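PDB 4XBZ: EvdO1 from Micromonospora carbonacea, which probably acts as a non-haem iron, 2-oxoglutarate-dependent oxygenase of the phytanoyl-CoA dioxygenase family, carrying out an oxidative cyclization in orthosomycin biosynthesis. Local coordinates for residues Gly153-Gly164 and His238-Val249; Glu190-Pro198 and Trp220-Val229. One frame throughout, in Å; residues are numbered along the deposited sequence.

Contact 1: Gly153-Gly164 and His238-Val249; sequences GAPRLAWHRDAG and HNILTLHGAPAV. With NI (nickel (II) ion), chain I.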
loop_
_atom_site.group_PDB
_atom_site.type_symbol
_atom_site.label_atom_id
_atom_site.label_comp_id
_atom_site.label_asym_id
_atom_site.label_seq_id
_atom_site.Cartn_x
_atom_site.Cartn_y
_atom_site.Cartn_z
ATOM N N GLY A 153 18.445 -7.399 -32.819
ATOM C CA GLY A 153 19.373 -6.820 -31.873
ATOM C C GLY A 153 18.793 -5.588 -31.216
ATOM O O GLY A 153 18.385 -4.655 -31.898
ATOM N N ALA A 154 18.755 -5.588 -29.886
ATOM C CA ALA A 154 18.271 -4.442 -29.120
ATOM C C ALA A 154 19.392 -3.852 -28.272
ATOM O O ALA A 154 20.174 -4.585 -27.653
ATOM C CB ALA A 154 17.106 -4.846 -28.240
ATOM N N PRO A 155 19.475 -2.517 -28.233
ATOM C CA PRO A 155 20.492 -1.877 -27.396
ATOM C C PRO A 155 20.220 -2.056 -25.889
ATOM O O PRO A 155 19.091 -2.333 -25.453
ATOM C CB PRO A 155 20.394 -0.406 -27.796
ATOM C CG PRO A 155 19.003 -0.232 -28.229
ATOM C CD PRO A 155 18.591 -1.538 -28.875
ATOM N N ARG A 156 21.278 -1.897 -25.105
ATOM C CA ARG A 156 21.198 -1.928 -23.650
ATOM C C ARG A 156 20.138 -0.960 -23.071
ATOM O O ARG A 156 20.004 0.185 -23.529
ATOM C CB ARG A 156 22.581 -1.614 -23.090
ATOM C CG ARG A 156 22.651 -1.456 -21.602
ATOM C CD ARG A 156 24.038 -1.001 -21.210
ATOM N NE ARG A 156 24.162 -0.868 -19.768
ATOM C CZ ARG A 156 25.276 -0.508 -19.149
ATOM N NH1 ARG A 156 26.369 -0.241 -19.857
ATOM N NH2 ARG A 156 25.297 -0.422 -17.819
ATOM N N LEU A 157 19.364 -1.444 -22.099
ATOM C CA LEU A 157 18.432 -0.591 -21.335
ATOM C C LEU A 157 19.162 -0.051 -20.115
ATOM O O LEU A 157 19.456 -0.793 -19.177
ATOM C CB LEU A 157 17.173 -1.362 -20.899
ATOM C CG LEU A 157 15.968 -0.563 -20.364
ATOM C CD1 LEU A 157 15.350 0.304 -21.468
ATOM C CD2 LEU A 157 14.887 -1.457 -19.701
ATOM N N ALA A 158 19.494 1.231 -20.156
ATOM C CA ALA A 158 20.233 1.871 -19.082
ATOM C C ALA A 158 19.415 1.843 -17.795
ATOM O O ALA A 158 18.178 1.889 -17.840
ATOM C CB ALA A 158 20.588 3.306 -19.458
ATOM N N TRP A 159 20.119 1.747 -16.667
ATOM C CA TRP A 159 19.508 1.810 -15.348
ATOM C C TRP A 159 18.769 3.129 -15.101
ATOM O O TRP A 159 19.325 4.225 -15.251
ATOM C CB TRP A 159 20.563 1.616 -14.273
ATOM C CG TRP A 159 21.259 0.305 -14.343
ATOM C CD1 TRP A 159 22.450 0.040 -14.956
ATOM C CD2 TRP A 159 20.814 -0.931 -13.775
ATOM N NE1 TRP A 159 22.774 -1.278 -14.799
ATOM C CE2 TRP A 159 21.789 -1.900 -14.076
ATOM C CE3 TRP A 159 19.688 -1.311 -13.037
ATOM C CZ2 TRP A 159 21.678 -3.228 -13.666
ATOM C CZ3 TRP A 159 19.577 -2.633 -12.630
ATOM C CH2 TRP A 159 20.571 -3.574 -12.946
ATOM N N HIS A 160 17.512 3.014 -14.693
ATOM C CA HIS A 160 16.684 4.192 -14.541
ATOM C C HIS A 160 15.535 3.924 -13.588
ATOM O O HIS A 160 15.147 2.776 -13.366
ATOM C CB HIS A 160 16.138 4.627 -15.905
ATOM C CG HIS A 160 15.151 3.657 -16.480
ATOM N ND1 HIS A 160 15.513 2.408 -16.938
ATOM C CD2 HIS A 160 13.807 3.739 -16.639
ATOM C CE1 HIS A 160 14.439 1.767 -17.371
ATOM N NE2 HIS A 160 13.390 2.554 -17.198
ATOM N N ARG A 161 15.005 4.999 -13.024
ATOM C CA ARG A 161 13.682 4.994 -12.425
ATOM C C ARG A 161 12.676 5.411 -13.486
ATOM O O ARG A 161 13.025 6.119 -14.429
ATOM C CB ARG A 161 13.612 5.949 -11.240
ATOM C CG ARG A 161 14.161 5.411 -9.940
ATOM C CD ARG A 161 13.929 6.442 -8.826
ATOM N NE ARG A 161 14.163 5.865 -7.507
ATOM C CZ ARG A 161 14.389 6.578 -6.407
ATOM N NH1 ARG A 161 14.414 7.907 -6.465
ATOM N NH2 ARG A 161 14.582 5.961 -5.244
ATOM N N ASP A 162 11.434 4.968 -13.337
ATOM C CA ASP A 162 10.353 5.455 -14.183
ATOM C C ASP A 162 9.903 6.815 -13.652
ATOM O O ASP A 162 10.106 7.110 -12.480
ATOM C CB ASP A 162 9.204 4.440 -14.225
ATOM C CG ASP A 162 9.612 3.136 -14.915
ATOM O OD1 ASP A 162 10.341 3.212 -15.923
ATOM O OD2 ASP A 162 9.219 2.041 -14.461
ATOM N N ALA A 163 9.323 7.657 -14.506
ATOM C CA ALA A 163 8.982 9.017 -14.082
ATOM C C ALA A 163 7.823 9.042 -13.098
ATOM O O ALA A 163 6.710 8.627 -13.426
ATOM C CB ALA A 163 8.652 9.891 -15.278
ATOM N N GLY A 164 8.081 9.549 -11.896
ATOM C CA GLY A 164 7.019 9.747 -10.929
ATOM C C GLY A 164 6.393 11.127 -11.001
ATOM O O GLY A 164 5.202 11.283 -10.711
ATOM N N HIS A 238 6.419 -3.837 -10.545
ATOM C CA HIS A 238 7.516 -3.049 -10.011
ATOM C C HIS A 238 7.139 -1.611 -9.671
ATOM O O HIS A 238 6.330 -0.950 -10.334
ATOM C CB HIS A 238 8.746 -3.122 -10.950
ATOM C CG HIS A 238 8.761 -2.143 -12.087
ATOM N ND1 HIS A 238 8.453 -2.509 -13.382
ATOM C CD2 HIS A 238 9.172 -0.854 -12.150
ATOM C CE1 HIS A 238 8.618 -1.470 -14.185
ATOM N NE2 HIS A 238 9.052 -0.451 -13.461
ATOM N N ASN A 239 7.705 -1.191 -8.549
ATOM C CA ASN A 239 7.681 0.171 -8.071
ATOM C C ASN A 239 8.463 1.038 -9.042
ATOM O O ASN A 239 9.589 0.686 -9.400
ATOM C CB ASN A 239 8.293 0.215 -6.677
ATOM C CG ASN A 239 8.144 1.552 -6.000
ATOM O OD1 ASN A 239 8.130 2.606 -6.639
ATOM N ND2 ASN A 239 8.065 1.517 -4.677
ATOM N N ILE A 240 7.878 2.155 -9.467
ATOM C CA ILE A 240 8.525 3.022 -10.456
ATOM C C ILE A 240 9.830 3.631 -9.924
ATOM O O ILE A 240 10.650 4.119 -10.706
ATOM C CB ILE A 240 7.582 4.166 -10.915
ATOM C CG1 ILE A 240 7.058 4.931 -9.698
ATOM C CG2 ILE A 240 6.412 3.605 -11.727
ATOM C CD1 ILE A 240 6.945 6.398 -9.896
ATOM N N LEU A 241 10.014 3.596 -8.605
ATOM C CA LEU A 241 11.224 4.116 -7.967
ATOM C C LEU A 241 12.334 3.053 -7.872
ATOM O O LEU A 241 13.475 3.350 -7.483
ATOM C CB LEU A 241 10.898 4.648 -6.557
ATOM C CG LEU A 241 9.889 5.800 -6.442
ATOM C CD1 LEU A 241 9.673 6.275 -4.992
ATOM C CD2 LEU A 241 10.345 6.941 -7.307
ATOM N N THR A 242 11.998 1.803 -8.187
ATOM C CA THR A 242 13.019 0.764 -8.217
ATOM C C THR A 242 13.878 0.930 -9.459
ATOM O O THR A 242 13.366 0.930 -10.577
ATOM C CB THR A 242 12.427 -0.646 -8.199
ATOM O OG1 THR A 242 11.525 -0.772 -7.094
ATOM C CG2 THR A 242 13.546 -1.686 -8.081
ATOM N N LEU A 243 15.179 1.091 -9.245
ATOM C CA LEU A 243 16.153 1.161 -10.330
ATOM C C LEU A 243 16.148 -0.137 -11.135
ATOM O O LEU A 243 16.256 -1.224 -10.567
ATOM C CB LEU A 243 17.553 1.444 -9.775
ATOM C CG LEU A 243 18.565 1.935 -10.810
ATOM C CD1 LEU A 243 18.118 3.269 -11.379
ATOM C CD2 LEU A 243 19.962 2.050 -10.211
ATOM N N HIS A 244 15.984 -0.022 -12.454
ATOM C CA HIS A 244 16.035 -1.207 -13.316
ATOM C C HIS A 244 16.647 -0.943 -14.689
ATOM O O HIS A 244 16.821 0.202 -15.103
ATOM C CB HIS A 244 14.640 -1.822 -13.495
ATOM C CG HIS A 244 13.608 -0.863 -13.993
ATOM N ND1 HIS A 244 13.139 0.187 -13.232
ATOM C CD2 HIS A 244 12.938 -0.804 -15.168
ATOM C CE1 HIS A 244 12.234 0.858 -13.919
ATOM N NE2 HIS A 244 12.089 0.272 -15.094
ATOM N N GLY A 245 16.958 -2.031 -15.388
ATOM C CA GLY A 245 17.634 -1.964 -16.672
ATOM C C GLY A 245 17.788 -3.339 -17.295
ATOM O O GLY A 245 17.381 -4.356 -16.722
ATOM N N ALA A 246 18.382 -3.383 -18.476
ATOM C CA ALA A 246 18.499 -4.646 -19.197
ATOM C C ALA A 246 19.745 -4.623 -20.060
ATOM O O ALA A 246 20.169 -3.550 -20.489
ATOM C CB ALA A 246 17.246 -4.904 -20.039
ATOM N N PRO A 247 20.346 -5.800 -20.307
ATOM C CA PRO A 247 21.556 -5.871 -21.131
ATOM C C PRO A 247 21.196 -5.813 -22.606
ATOM O O PRO A 247 20.051 -6.110 -22.947
ATOM C CB PRO A 247 22.133 -7.246 -20.779
ATOM C CG PRO A 247 20.886 -8.089 -20.622
ATOM C CD PRO A 247 19.837 -7.153 -19.999
ATOM N N ALA A 248 22.146 -5.460 -23.468
ATOM C CA ALA A 248 21.910 -5.583 -24.902
ATOM C C ALA A 248 21.597 -7.054 -25.223
ATOM O O ALA A 248 22.201 -7.955 -24.634
ATOM C CB ALA A 248 23.105 -5.084 -25.678
ATOM N N VAL A 249 20.624 -7.300 -26.104
ATOM C CA VAL A 249 20.179 -8.670 -26.411
ATOM C C VAL A 249 19.802 -8.856 -27.889
ATOM O O VAL A 249 19.526 -7.877 -28.594
ATOM C CB VAL A 249 18.954 -9.078 -25.557
ATOM C CG1 VAL A 249 19.341 -9.237 -24.080
ATOM C CG2 VAL A 249 17.801 -8.081 -25.738
HETATM NI NI NI I . 11.302 1.311 -17.028
HETATM O O HOH W 1 18.205 -4.614 -23.819
#

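Contact 2: Glu190-Pro198 and Trp220-Val229; sequences EDNCVWCIP and WDTTGAVPAV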
loop_
_atom_site.group_PDB
_atom_site.type_symbol
_atom_site.label_atom_id
_atom_site.label_comp_id
_atom_site.label_asym_id
_atom_site.label_seq_id
_atom_site.Cartn_x
_atom_site.Cartn_y
_atom_site.Cartn_z
ATOM N N GLU A 190 16.863 -15.895 -18.156
ATOM C CA GLU A 190 17.832 -15.073 -17.437
ATOM C C GLU A 190 18.844 -14.398 -18.369
ATOM O O GLU A 190 19.440 -13.379 -18.011
ATOM C CB GLU A 190 18.573 -15.891 -16.387
ATOM C CG GLU A 190 19.393 -15.014 -15.468
ATOM C CD GLU A 190 19.965 -15.767 -14.296
ATOM O OE1 GLU A 190 19.286 -16.700 -13.804
ATOM O OE2 GLU A 190 21.092 -15.423 -13.869
ATOM N N ASP A 191 19.037 -14.936 -19.566
ATOM C CA ASP A 191 19.968 -14.282 -20.485
ATOM C C ASP A 191 19.289 -13.197 -21.338
ATOM O O ASP A 191 19.942 -12.591 -22.186
ATOM C CB ASP A 191 20.666 -15.318 -21.391
ATOM C CG ASP A 191 19.684 -16.199 -22.146
ATOM O OD1 ASP A 191 18.678 -16.639 -21.540
ATOM O OD2 ASP A 191 19.916 -16.448 -23.347
ATOM N N ASN A 192 17.994 -12.948 -21.105
ATOM C CA ASN A 192 17.247 -11.884 -21.797
ATOM C C ASN A 192 16.009 -11.451 -21.000
ATOM O O ASN A 192 14.895 -11.883 -21.290
ATOM C CB ASN A 192 16.828 -12.340 -23.204
ATOM C CG ASN A 192 16.378 -11.168 -24.109
ATOM O OD1 ASN A 192 16.029 -10.083 -23.631
ATOM N ND2 ASN A 192 16.385 -11.395 -25.416
ATOM N N CYS A 193 16.212 -10.590 -20.004
ATOM C CA CYS A 193 15.158 -10.216 -19.055
ATOM C C CYS A 193 15.465 -8.888 -18.361
ATOM O O CYS A 193 16.520 -8.287 -18.597
ATOM C CB CYS A 193 14.953 -11.310 -17.992
ATOM S SG CYS A 193 16.341 -11.557 -16.793
ATOM N N VAL A 194 14.536 -8.439 -17.512
ATOM C CA VAL A 194 14.721 -7.222 -16.723
ATOM C C VAL A 194 15.504 -7.515 -15.457
ATOM O O VAL A 194 15.311 -8.562 -14.831
ATOM C CB VAL A 194 13.371 -6.578 -16.299
ATOM C CG1 VAL A 194 13.609 -5.214 -15.679
ATOM C CG2 VAL A 194 12.432 -6.467 -17.474
ATOM N N TRP A 195 16.367 -6.582 -15.067
ATOM C CA TRP A 195 17.066 -6.686 -13.791
ATOM C C TRP A 195 16.709 -5.477 -12.931
ATOM O O TRP A 195 16.413 -4.400 -13.436
ATOM C CB TRP A 195 18.586 -6.777 -13.987
ATOM C CG TRP A 195 19.047 -8.002 -14.738
ATOM C CD1 TRP A 195 18.919 -8.235 -16.073
ATOM C CD2 TRP A 195 19.726 -9.146 -14.197
ATOM N NE1 TRP A 195 19.461 -9.450 -16.398
ATOM C CE2 TRP A 195 19.961 -10.034 -15.267
ATOM C CE3 TRP A 195 20.148 -9.509 -12.915
ATOM C CZ2 TRP A 195 20.603 -11.262 -15.096
ATOM C CZ3 TRP A 195 20.782 -10.729 -12.744
ATOM C CH2 TRP A 195 21.010 -11.589 -13.831
ATOM N N CYS A 196 16.725 -5.645 -11.623
ATOM C CA CYS A 196 16.449 -4.494 -10.788
ATOM C C CYS A 196 17.247 -4.539 -9.505
ATOM O O CYS A 196 17.722 -5.602 -9.096
ATOM C CB CYS A 196 14.961 -4.410 -10.486
ATOM S SG CYS A 196 14.353 -5.846 -9.660
ATOM N N ILE A 197 17.401 -3.377 -8.877
ATOM C CA ILE A 197 18.059 -3.315 -7.579
ATOM C C ILE A 197 17.021 -3.239 -6.459
ATOM O O ILE A 197 16.415 -2.187 -6.232
ATOM C CB ILE A 197 19.027 -2.128 -7.496
ATOM C CG1 ILE A 197 20.095 -2.266 -8.585
ATOM C CG2 ILE A 197 19.659 -2.055 -6.090
ATOM C CD1 ILE A 197 20.938 -1.049 -8.788
ATOM N N PRO A 198 16.809 -4.366 -5.767
ATOM C CA PRO A 198 15.850 -4.421 -4.651
ATOM C C PRO A 198 16.065 -3.277 -3.657
ATOM O O PRO A 198 17.210 -2.912 -3.401
ATOM C CB PRO A 198 16.144 -5.775 -3.985
ATOM C CG PRO A 198 16.848 -6.580 -5.023
ATOM C CD PRO A 198 17.586 -5.614 -5.908
ATOM N N TRP A 220 27.957 -3.629 -18.780
ATOM C CA TRP A 220 26.826 -4.316 -18.142
ATOM C C TRP A 220 27.270 -5.200 -16.991
ATOM O O TRP A 220 28.089 -6.100 -17.163
ATOM C CB TRP A 220 26.056 -5.168 -19.141
ATOM C CG TRP A 220 25.008 -6.026 -18.488
ATOM C CD1 TRP A 220 25.048 -7.382 -18.313
ATOM C CD2 TRP A 220 23.775 -5.585 -17.900
ATOM N NE1 TRP A 220 23.914 -7.813 -17.669
ATOM C CE2 TRP A 220 23.117 -6.732 -17.400
ATOM C CE3 TRP A 220 23.155 -4.334 -17.759
ATOM C CZ2 TRP A 220 21.871 -6.666 -16.766
ATOM C CZ3 TRP A 220 21.912 -4.269 -17.119
ATOM C CH2 TRP A 220 21.288 -5.429 -16.634
ATOM N N ASP A 221 26.727 -4.935 -15.808
ATOM C CA ASP A 221 27.116 -5.674 -14.616
ATOM C C ASP A 221 25.914 -5.856 -13.683
ATOM O O ASP A 221 25.242 -4.887 -13.333
ATOM C CB ASP A 221 28.259 -4.950 -13.903
ATOM C CG ASP A 221 28.886 -5.788 -12.793
ATOM O OD1 ASP A 221 29.872 -6.516 -13.065
ATOM O OD2 ASP A 221 28.382 -5.722 -11.647
ATOM N N THR A 222 25.651 -7.100 -13.293
ATOM C CA THR A 222 24.457 -7.451 -12.527
ATOM C C THR A 222 24.639 -7.589 -11.014
ATOM O O THR A 222 23.766 -8.146 -10.346
ATOM C CB THR A 222 23.884 -8.806 -12.992
ATOM O OG1 THR A 222 24.888 -9.814 -12.841
ATOM C CG2 THR A 222 23.433 -8.752 -14.427
ATOM N N THR A 223 25.758 -7.131 -10.461
ATOM C CA THR A 223 26.036 -7.432 -9.057
ATOM C C THR A 223 25.215 -6.521 -8.140
ATOM O O THR A 223 25.235 -5.296 -8.267
ATOM C CB THR A 223 27.551 -7.317 -8.722
ATOM O OG1 THR A 223 28.008 -5.980 -8.956
ATOM C CG2 THR A 223 28.366 -8.290 -9.578
ATOM N N GLY A 224 24.482 -7.133 -7.219
ATOM C CA GLY A 224 23.602 -6.383 -6.345
ATOM C C GLY A 224 22.235 -6.222 -6.974
ATOM O O GLY A 224 21.336 -5.660 -6.362
ATOM N N ALA A 225 22.093 -6.709 -8.208
ATOM C CA ALA A 225 20.810 -6.724 -8.908
ATOM C C ALA A 225 20.211 -8.132 -8.960
ATOM O O ALA A 225 20.909 -9.127 -8.824
ATOM C CB ALA A 225 20.970 -6.172 -10.319
ATOM N N VAL A 226 18.906 -8.216 -9.151
ATOM C CA VAL A 226 18.272 -9.517 -9.293
ATOM C C VAL A 226 17.503 -9.548 -10.605
ATOM O O VAL A 226 16.996 -8.521 -11.058
ATOM C CB VAL A 226 17.329 -9.836 -8.109
ATOM C CG1 VAL A 226 18.137 -10.083 -6.854
ATOM C CG2 VAL A 226 16.350 -8.706 -7.888
ATOM N N PRO A 227 17.441 -10.728 -11.234
ATOM C CA PRO A 227 16.773 -10.823 -12.530
ATOM C C PRO A 227 15.304 -11.161 -12.370
ATOM O O PRO A 227 14.889 -11.825 -11.410
ATOM C CB PRO A 227 17.523 -11.962 -13.222
ATOM C CG PRO A 227 17.900 -12.880 -12.069
ATOM C CD PRO A 227 18.063 -12.007 -10.834
ATOM N N ALA A 228 14.522 -10.708 -13.331
ATOM C CA ALA A 228 13.114 -11.001 -13.348
ATOM C C ALA A 228 12.836 -12.091 -14.380
ATOM O O ALA A 228 12.559 -11.785 -15.547
ATOM C CB ALA A 228 12.335 -9.733 -13.656
ATOM N N VAL A 229 12.898 -13.355 -13.948
ATOM C CA VAL A 229 12.832 -14.486 -14.876
ATOM C C VAL A 229 11.405 -14.983 -15.100
ATOM O O VAL A 229 10.762 -15.521 -14.203
ATOM C CB VAL A 229 13.715 -15.664 -14.396
ATOM C CG1 VAL A 229 13.576 -16.862 -15.348
ATOM C CG2 VAL A 229 15.172 -15.226 -14.297
HETATM O O HOH W 2 12.160 -9.631 -17.113
#

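Contact 1: Gly153-Gly164 and His238-Val249
His-160, Asp-162 and His-244 meet at one nickel ion. The metal lies 2.4 Å from His-160 NE2, 2.4 Å from Asp-162 OD1 and 2.3 Å from His-244 NE2. The two imidazoles pass each other obliquely, with planes 48° apart. His-160 and His-244 stand on the same face of the sheet as Leu-157 and Ala-246. In both, CG lies between the backbone N and the carbonyl carbon (chi1 68° and 54°), which turns the rings toward the shared metal.

A second shell fixes these ligands. Asp-162 gives only OD1 to the metal. Its other oxygen, OD2, accepts a nearly straight bond from His-238 NE2 at 2.7 Å. That oxygen is met nearly along its C-O axis and lies in the plane of the His-238 ring. His-244 ND1 donates to Thr-242 O at 2.8 Å, close to the ring plane. His-160 ND1 donates to Ala-158 O. With their ND1 hydrogens used this way, both rings are held in rotation with NE2 toward the metal.

Farther out, Arg-161 runs extended across Leu-241. Its NE gives a bond of 2.6 Å to Leu-241 O, and Leu-241 CD2 lies over one face of the guanidinium. NH2 is held by Ser-200 O and Trp-203 O. The backbones pair antiparallel at His-160 with His-244 and at Leu-157 with Ala-246; a beta bulge between these pairs shifts the register. The CB of Trp-159 packs on CG of Leu-243 at 4.0 Å. Beyond the strands, one water donates to both Pro-155 O and Pro-247 O. Two histidines and an aspartate, spaced His-X-Asp with a distant His, form the facial triad of the double-stranded beta-helix oxygenases.

Contact 2: Glu190-Pro198 and Trp220-Val229
Cys-196 and Val-226 exchange two backbone hydrogen bonds. Cys-196 N donates to Val-226 O, and Val-226 N donates to Cys-196 O, both at 2.9 Å. Nearer Glu-190, Ala-228 N donates to Val-194 O at 2.7 Å. The return bond is replaced by a water, which accepts from Val-194 N and donates to Ala-228 O. All four of these backbone polar atoms therefore have a partner. Pro-227, which has no N-H to give, falls at the non-hydrogen-bonded pair opposite Trp-195.

The turn ahead of strand 226-228 is held by bonds within its own segment. Asp-221 OD2 accepts from both OG1 and N of Thr-223, the latter closing an Asx turn. Ala-225 N donates to Thr-222 O in the overlapping type II turn, Thr-222 to Ala-225.

Trp-195 buries more surface in this contact than any other residue. With CG anti to the carbonyl carbon (chi1 -63°), its indole lies between Pro-227 on one side and Thr-222 and Trp-220 on the other. Pro-227 CB sits over one face, 3.4 Å from the centroid of the six-membered ring of Trp-195. Thr-222 CG2 covers the opposite face of the same ring, almost on its normal. On that Thr-222 side, Trp-220 comes edge-on to the five-membered ring, with planes at 72°, and brings CZ2 to 3.4 Å from CD1 of Trp-195. Away from the indole, Pro-198 CG rests on Val-226 CG2.

The chemistry divides plainly. Backbone groups and one bridging water supply the polar links between the segments, while CH-pi and aromatic contacts hold the indole. This fits a short antiparallel pair at the edge of a sheet, joined without a salt bridge.

Both contacts belong to one four-stranded antiparallel sheet, ordered 157-160, 244-246, 194-196, 226-228. Contact 1 pairs the first two strands and contact 2 the last two. Their centres are about 10 Å apart. Segments 238-249 and 190-198 join them through probable hydrogen bonds, from Trp-195 N to Gly-245 O and from Ile-197 N to Leu-243 O, each 3.0 Å. The Trp-159 ring also meets that of Trp-220, nearly parallel, and touches Trp-195. Along the chain, contact 2 is nested within the loop that contact 1 closes. Contact 1 supplies all three protein ligands of the nickel. The side chain of Val-194, in contact 2, is about 7 Å from the nickel ion.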